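PDB 6S9V: sucrose 6(F)-phosphate phosphorylase from Thermoanaerobacterium thermosaccharolyticum DSM 571, which belongs to the phosphorylases built on an alpha-amylase type of (beta/alpha)8-barrel catalytic domain. Local coordinates for residues Q382-G387 against E448-E453; R465-K470 against R474-I479. All coordinates share one frame; numbering follows the deposited sequence.

Interaction 1 of 2, residues Q382-G387 against E448-E453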
# COMPACT_ATOMS: atom_id res chain seq x y z
N GLN A 382 -4.32 -5.05 -15.10
CA GLN A 382 -3.51 -4.19 -14.25
C GLN A 382 -2.34 -3.60 -15.02
O GLN A 382 -2.09 -2.39 -14.96
CB GLN A 382 -3.00 -4.97 -13.04
CG GLN A 382 -2.26 -4.08 -12.04
CD GLN A 382 -1.27 -4.84 -11.16
OE1 GLN A 382 -1.31 -6.06 -11.07
NE2 GLN A 382 -0.40 -4.09 -10.50
N PHE A 383 -1.60 -4.44 -15.75
CA PHE A 383 -0.39 -3.99 -16.41
C PHE A 383 -0.69 -3.09 -17.60
O PHE A 383 0.15 -2.26 -17.98
CB PHE A 383 0.45 -5.19 -16.86
CG PHE A 383 0.97 -6.05 -15.73
CD1 PHE A 383 0.91 -5.62 -14.41
CD2 PHE A 383 1.51 -7.30 -15.99
CE1 PHE A 383 1.39 -6.41 -13.38
CE2 PHE A 383 1.99 -8.10 -14.97
CZ PHE A 383 1.93 -7.66 -13.66
N PHE A 384 -1.87 -3.22 -18.21
CA PHE A 384 -2.27 -2.33 -19.30
C PHE A 384 -2.90 -1.03 -18.81
O PHE A 384 -3.15 -0.14 -19.62
CB PHE A 384 -3.24 -3.05 -20.26
CG PHE A 384 -2.54 -3.78 -21.37
CD1 PHE A 384 -1.85 -4.96 -21.11
CD2 PHE A 384 -2.54 -3.28 -22.65
CE1 PHE A 384 -1.18 -5.62 -22.12
CE2 PHE A 384 -1.86 -3.92 -23.66
CZ PHE A 384 -1.19 -5.09 -23.41
N THR A 385 -3.19 -0.92 -17.52
CA THR A 385 -3.74 0.31 -16.94
C THR A 385 -2.61 1.30 -16.69
O THR A 385 -1.58 0.92 -16.13
CB THR A 385 -4.46 0.01 -15.63
OG1 THR A 385 -5.56 -0.87 -15.88
CG2 THR A 385 -4.99 1.30 -14.99
N PRO A 386 -2.75 2.56 -17.10
CA PRO A 386 -1.70 3.55 -16.83
C PRO A 386 -1.40 3.63 -15.34
O PRO A 386 -2.30 3.65 -14.50
CB PRO A 386 -2.28 4.86 -17.36
CG PRO A 386 -3.24 4.43 -18.43
CD PRO A 386 -3.84 3.13 -17.93
N GLY A 387 -0.11 3.70 -15.02
CA GLY A 387 0.37 3.71 -13.65
C GLY A 387 1.52 2.73 -13.48
O GLY A 387 1.80 1.89 -14.32
N GLU A 448 8.32 -1.85 -25.49
CA GLU A 448 8.51 -0.40 -25.40
C GLU A 448 7.20 0.38 -25.49
O GLU A 448 7.17 1.54 -25.06
CB GLU A 448 9.47 0.04 -26.51
CG GLU A 448 10.86 -0.61 -26.42
CD GLU A 448 10.96 -2.01 -27.06
OE1 GLU A 448 9.92 -2.67 -27.30
OE2 GLU A 448 12.11 -2.44 -27.34
N ALA A 449 6.13 -0.22 -26.00
CA ALA A 449 4.89 0.52 -26.21
C ALA A 449 4.29 1.02 -24.90
O ALA A 449 3.57 2.04 -24.90
CB ALA A 449 3.87 -0.35 -26.95
N PHE A 450 4.53 0.33 -23.79
CA PHE A 450 3.96 0.76 -22.52
C PHE A 450 4.49 2.12 -22.09
O PHE A 450 3.90 2.75 -21.20
CB PHE A 450 4.25 -0.27 -21.43
CG PHE A 450 3.55 -1.57 -21.63
CD1 PHE A 450 2.18 -1.67 -21.42
CD2 PHE A 450 4.25 -2.70 -22.02
CE1 PHE A 450 1.52 -2.88 -21.61
CE2 PHE A 450 3.59 -3.91 -22.20
CZ PHE A 450 2.23 -3.99 -22.00
N ASN A 451 5.57 2.59 -22.69
CA ASN A 451 6.10 3.90 -22.40
C ASN A 451 5.60 4.96 -23.37
O ASN A 451 6.20 6.04 -23.46
CB ASN A 451 7.63 3.85 -22.40
CG ASN A 451 8.16 3.01 -21.26
OD1 ASN A 451 7.69 3.14 -20.13
ND2 ASN A 451 9.10 2.13 -21.55
N GLY A 452 4.51 4.68 -24.09
CA GLY A 452 3.95 5.59 -25.06
C GLY A 452 2.52 6.00 -24.78
O GLY A 452 2.16 6.30 -23.64
N GLU A 453 1.69 5.96 -25.82
CA GLU A 453 0.33 6.45 -25.74
C GLU A 453 -0.64 5.31 -25.48
O GLU A 453 -0.51 4.22 -26.03
CB GLU A 453 -0.05 7.16 -27.05
CG GLU A 453 0.76 8.43 -27.32
CD GLU A 453 0.46 9.06 -28.68
OE1 GLU A 453 -0.13 8.37 -29.54
OE2 GLU A 453 0.82 10.25 -28.90
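Phe450 drives the edge of its ring onto the face of Phe384, a T-shaped pair with centroids 5.1 Å apart and planes at 78°. The tip does the touching: Phe450 CE1 stands over the middle of the Phe384 ring, while Phe450 CZ lies 3.8 Å from Phe384 CE1. With CG beside its backbone N and anti to the carbonyl carbon (chi1 -68°), Phe450 reaches from the 3-10 turn 448-450 to Phe384 on helix 372-384, although the two backbones stay apart, with 7.7 Å between Phe384 CA and Phe450 CA. Phenylalanine suits both places, being long enough to bridge the gap and flat enough to offer a face or an edge. Phe450 CE1 also lies 3.9 Å from Phe383 O, an oxygen that Arg444 NE holds by a hydrogen bond. Trp468 of the neighbouring sheet meets both rings, and Phe383 packs on Leu440 and Ile441 of helix 432-446.

Beyond this buried cluster the chain comes to the surface: Asn451 and Glu453 are exposed, and Gly452 partly so. Asn451 OD1 is nevertheless hydrogen-bonded to Asn19. Between the two segments, then, the contact is apolar and aromatic, and it ties helix 372-384, which precedes the eighth barrel strand 388-392, to the turn entering the C-terminal sheet through dispersion and the weak electrostatics of ring hydrogens over a pi face.

Interaction 2 of 2, residues R465-K470 against R474-I479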
# COMPACT_ATOMS: atom_id res chain seq x y z
N ARG A 465 -10.42 -4.42 -24.56
CA ARG A 465 -9.47 -4.12 -25.63
C ARG A 465 -8.75 -2.83 -25.27
O ARG A 465 -9.36 -1.75 -25.30
CB ARG A 465 -10.16 -4.01 -26.98
CG ARG A 465 -10.75 -5.31 -27.48
CD ARG A 465 -11.15 -5.24 -28.96
NE ARG A 465 -10.02 -5.43 -29.86
CZ ARG A 465 -10.12 -5.60 -31.18
NH1 ARG A 465 -11.31 -5.59 -31.76
NH2 ARG A 465 -9.03 -5.76 -31.92
N LEU A 466 -7.47 -2.94 -24.95
CA LEU A 466 -6.63 -1.81 -24.56
C LEU A 466 -5.33 -1.85 -25.36
O LEU A 466 -4.74 -2.92 -25.54
CB LEU A 466 -6.33 -1.84 -23.07
CG LEU A 466 -7.55 -1.91 -22.14
CD1 LEU A 466 -7.10 -2.13 -20.70
CD2 LEU A 466 -8.42 -0.65 -22.26
N THR A 467 -4.87 -0.67 -25.80
CA THR A 467 -3.72 -0.59 -26.68
C THR A 467 -2.73 0.46 -26.20
O THR A 467 -3.12 1.55 -25.77
CB THR A 467 -4.16 -0.24 -28.12
OG1 THR A 467 -4.89 -1.34 -28.69
CG2 THR A 467 -2.96 0.09 -29.00
N TRP A 468 -1.44 0.12 -26.29
CA TRP A 468 -0.34 1.05 -26.09
C TRP A 468 0.44 1.17 -27.40
O TRP A 468 0.64 0.18 -28.11
CB TRP A 468 0.59 0.57 -24.96
CG TRP A 468 -0.02 0.71 -23.60
CD1 TRP A 468 -0.84 -0.18 -22.97
CD2 TRP A 468 0.14 1.82 -22.71
NE1 TRP A 468 -1.19 0.29 -21.73
CE2 TRP A 468 -0.60 1.52 -21.54
CE3 TRP A 468 0.84 3.02 -22.77
CZ2 TRP A 468 -0.68 2.39 -20.46
CZ3 TRP A 468 0.77 3.89 -21.68
CH2 TRP A 468 0.02 3.57 -20.55
N LYS A 469 0.88 2.39 -27.71
CA LYS A 469 1.62 2.64 -28.94
C LYS A 469 2.83 3.51 -28.67
O LYS A 469 2.71 4.55 -28.00
CB LYS A 469 0.72 3.35 -29.97
CG LYS A 469 -0.38 2.48 -30.55
CD LYS A 469 -1.34 3.26 -31.44
CE LYS A 469 -0.66 3.77 -32.71
NZ LYS A 469 -0.52 2.67 -33.70
N LYS A 470 3.99 3.11 -29.20
CA LYS A 470 5.17 3.96 -29.21
C LYS A 470 5.98 3.68 -30.47
O LYS A 470 6.48 2.57 -30.65
CB LYS A 470 6.04 3.75 -27.96
CG LYS A 470 7.30 4.63 -27.97
CD LYS A 470 8.17 4.45 -26.74
CE LYS A 470 9.39 5.38 -26.82
NZ LYS A 470 10.23 5.36 -25.58
N ARG A 474 3.64 -1.47 -30.89
CA ARG A 474 2.26 -1.37 -30.45
C ARG A 474 1.89 -2.72 -29.87
O ARG A 474 2.26 -3.75 -30.43
CB ARG A 474 1.34 -0.99 -31.61
CG ARG A 474 -0.13 -0.93 -31.24
CD ARG A 474 -0.98 -0.68 -32.47
NE ARG A 474 -0.88 -1.77 -33.43
CZ ARG A 474 -1.60 -2.88 -33.36
NH1 ARG A 474 -2.48 -3.05 -32.37
NH2 ARG A 474 -1.45 -3.84 -34.27
N CYS A 475 1.17 -2.71 -28.75
CA CYS A 475 0.64 -3.94 -28.18
C CYS A 475 -0.81 -3.73 -27.78
O CYS A 475 -1.14 -2.72 -27.16
CB CYS A 475 1.47 -4.42 -26.98
SG CYS A 475 1.70 -3.27 -25.61
N SER A 476 -1.66 -4.68 -28.15
CA SER A 476 -3.10 -4.59 -27.95
C SER A 476 -3.55 -5.80 -27.14
O SER A 476 -3.44 -6.94 -27.61
CB SER A 476 -3.85 -4.52 -29.28
OG SER A 476 -3.42 -3.40 -30.03
N LEU A 477 -4.04 -5.54 -25.94
CA LEU A 477 -4.61 -6.57 -25.09
C LEU A 477 -6.02 -6.88 -25.55
O LEU A 477 -6.82 -5.97 -25.79
CB LEU A 477 -4.63 -6.10 -23.64
CG LEU A 477 -5.39 -6.96 -22.62
CD1 LEU A 477 -4.68 -8.30 -22.43
CD2 LEU A 477 -5.55 -6.22 -21.29
N PHE A 478 -6.33 -8.17 -25.69
CA PHE A 478 -7.70 -8.59 -25.90
C PHE A 478 -8.03 -9.67 -24.87
O PHE A 478 -7.31 -10.66 -24.77
CB PHE A 478 -7.94 -9.14 -27.30
CG PHE A 478 -9.35 -9.59 -27.53
CD1 PHE A 478 -9.73 -10.89 -27.24
CD2 PHE A 478 -10.30 -8.70 -28.00
CE1 PHE A 478 -11.03 -11.29 -27.43
CE2 PHE A 478 -11.61 -9.12 -28.20
CZ PHE A 478 -11.97 -10.41 -27.91
N ILE A 479 -9.11 -9.46 -24.12
CA ILE A 479 -9.62 -10.46 -23.18
C ILE A 479 -11.06 -10.79 -23.56
O ILE A 479 -11.89 -9.89 -23.71
CB ILE A 479 -9.56 -9.98 -21.72
CG1 ILE A 479 -8.12 -9.72 -21.27
CG2 ILE A 479 -10.22 -11.04 -20.79
CD1 ILE A 479 -8.00 -8.95 -19.96
O HOH W 1 -7.43 -5.49 -28.64
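Thr467 OG1 and Ser476 OG both sit beside their own backbone N, anti to the carbonyl carbon (chi1 -68° and -59°), and this brings the two hydroxyls to 2.9 Å in a hydrogen bond across an antiparallel beta hairpin. Strands 463-470 and 473-480 are its arms, inside the five-stranded C-terminal sheet. Leu466 with Leu477 and Trp468 with Cys475 are hydrogen-bonded pairs; the shortest of their four backbone bonds is Leu477 N to Leu466 O, 2.7 Å.

The hairpin is two-faced. Leu466, Trp468, Cys475 and Leu477 share one face, where apolar groups suit the packing: the leucines and Trp468 meet Phe384 of helix 372-384, and Cys475 packs on Phe450. There Trp468 CB meets Cys475 SG at 4.0 Å, and the indole NE1 is bonded to Phe384 O. The other face carries hydroxyls and long charged chains. Lys469 and Arg474 run side by side, CG to CG 3.5 Å, letting their methylenes pack although the charged ends, both poorly ordered, are alike. Farther along, Arg465 crosses Phe478, its CD lying at the ring edge and its guanidinium plane steeply inclined to the ring. A water joins this arginine to the opposite strand, accepting from Arg465 NE at 2.9 Å and donating to Leu477 O at 3.0 Å.

How the interactions relate
Interaction 1 is a wholly buried meeting of aromatic rings, whereas interaction 2 is partly buried, its leucines and cysteine covered and Arg465 and Lys469 exposed. Their centres are about 9 Å apart. Interaction 2 lies within the C-terminal sheet, and the face bearing Leu466 and Trp468 packs on the helix used by interaction 1; Trp468 bridges the two contacts. A backbone bond, Glu453 N to Lys469 O at 2.8 Å, adds strand 453-456 beside the hairpin. The chemistry follows the location: ring packing joins distant parts of the chain in interaction 1, while the ladder of interaction 2 links sequence neighbours through backbone bonds, with mostly polar or charged side chains, and Phe478, on its other face.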